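Local coordinates for replication initiation and membrane attachment protein (PDB 5WTN) that acts in the bacterial primosome as a tetramer that binds a primosomal re-initiation protein, with a likely role in initiating DNA replication at the membrane, at the interface of chains A and B. Residues are numbered along the deposited sequence; one frame, centred on the assembly and turned at random. Chains: chain A/B, Replication initiation and membrane attachment protein.

The interface of chains A and B. Residues chain A 51, 54-55; chain B 32, 139, 143.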
loop_
_atom_site.group_PDB
_atom_site.type_symbol
_atom_site.label_atom_id
_atom_site.label_comp_id
_atom_site.label_asym_id
_atom_site.label_seq_id
_atom_site.Cartn_x
_atom_site.Cartn_y
_atom_site.Cartn_z
ATOM N N GLY A 51 13.266 -3.474 1.176
ATOM C CA GLY A 51 13.567 -2.243 1.876
ATOM C C GLY A 51 14.849 -1.621 1.357
ATOM O O GLY A 51 14.932 -0.400 1.178
ATOM N N GLU A 54 14.767 0.645 -1.828
ATOM C CA GLU A 54 14.429 2.053 -1.655
ATOM C C GLU A 54 15.519 2.840 -0.926
ATOM O O GLU A 54 15.831 3.970 -1.300
ATOM C CB GLU A 54 13.098 2.196 -0.913
ATOM C CG GLU A 54 11.891 1.720 -1.705
ATOM C CD GLU A 54 10.642 2.527 -1.407
ATOM O OE1 GLU A 54 10.709 3.772 -1.471
ATOM O OE2 GLU A 54 9.596 1.915 -1.108
ATOM N N LEU A 55 16.092 2.242 0.115
ATOM C CA LEU A 55 17.096 2.918 0.923
ATOM C C LEU A 55 18.422 3.178 0.209
ATOM O O LEU A 55 18.826 4.337 0.103
ATOM C CB LEU A 55 17.317 2.156 2.219
ATOM C CG LEU A 55 18.293 2.754 3.226
ATOM C CD1 LEU A 55 18.072 4.250 3.369
ATOM C CD2 LEU A 55 18.113 2.042 4.562
ATOM N N LEU B 32 13.684 -1.305 8.466
ATOM C CA LEU B 32 14.905 -0.524 8.552
ATOM C C LEU B 32 15.251 0.076 9.922
ATOM O O LEU B 32 16.405 0.479 10.154
ATOM C CB LEU B 32 14.821 0.599 7.517
ATOM C CG LEU B 32 14.561 0.111 6.096
ATOM C CD1 LEU B 32 14.341 1.269 5.135
ATOM C CD2 LEU B 32 15.728 -0.755 5.637
ATOM N N GLN B 139 21.943 7.817 6.935
ATOM C CA GLN B 139 21.189 7.457 5.761
ATOM C C GLN B 139 19.758 7.072 6.126
ATOM O O GLN B 139 18.817 7.407 5.419
ATOM C CB GLN B 139 21.876 6.318 5.028
ATOM C CG GLN B 139 23.155 6.717 4.340
ATOM C CD GLN B 139 23.747 5.560 3.573
ATOM O OE1 GLN B 139 24.851 5.096 3.877
ATOM N NE2 GLN B 139 23.005 5.065 2.570
ATOM N N PHE B 143 16.399 9.269 5.021
ATOM C CA PHE B 143 15.432 8.533 4.234
ATOM C C PHE B 143 14.034 8.846 4.730
ATOM O O PHE B 143 13.100 9.041 3.947
ATOM C CB PHE B 143 15.714 7.043 4.387
ATOM C CG PHE B 143 14.778 6.160 3.618
ATOM C CD1 PHE B 143 14.960 5.960 2.258
ATOM C CD2 PHE B 143 13.724 5.513 4.258
ATOM C CE1 PHE B 143 14.109 5.138 1.543
ATOM C CE2 PHE B 143 12.861 4.685 3.547
ATOM C CZ PHE B 143 13.056 4.496 2.189
#
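A:Leu55 meets B:Phe143 through its methyl CD1, which lies 3.7 Å from ring atom CD1 of B:Phe143. The methyl sits well off the ring plane but outside the ring outline, beyond the CG–CD1 bond, and the two side chains approach at a slant. The other branch does different work: A:Leu55 CD2 packs 3.8 Å from B:Leu32 CD2 as the two leucines run past each other in opposite directions. At the far end of the ring, CE1 of B:Phe143 comes within 3.5 Å of the backbone carbonyl O of A:Glu54, near the ring's rim rather than over its centre. A:Glu54 CB adds a contact at 3.9 Å to B:Phe143 CZ. The carbonyl O of B:Gln139 borders A:Leu55 CD1 at 3.8 Å. On the chain A side, A:Gly51 contributes backbone only, its O 4.3 Å from B:Leu32 CD1.

In the second shell, torsions and packing within chain B set the ring. With CG anti to the backbone N (chi1 -180°), B:Phe143 reaches across to chain A, and chi2 of 80° turns the CG–CD1 side of its ring to A:Leu55. B:Leu32 CD1 lies on the same side of the ring plane as the A:Leu55 methyl, beyond the ring outline and 4.0 Å from B:Phe143 CE2, so two residues of chain B flank the leucine.

An alanine in place of B:Phe143 would probably strip A:Leu55 CD1 of its aromatic neighbour and open a gap beside the A:Glu54 carbonyl.

The patch hides 193 Å² and joins the C-terminal end of helix 40-55 in chain A to helices 24-38 and 134-143 of chain B; two-fold symmetry repeats it with the chains exchanged, within a protein that assembles as a tetramer.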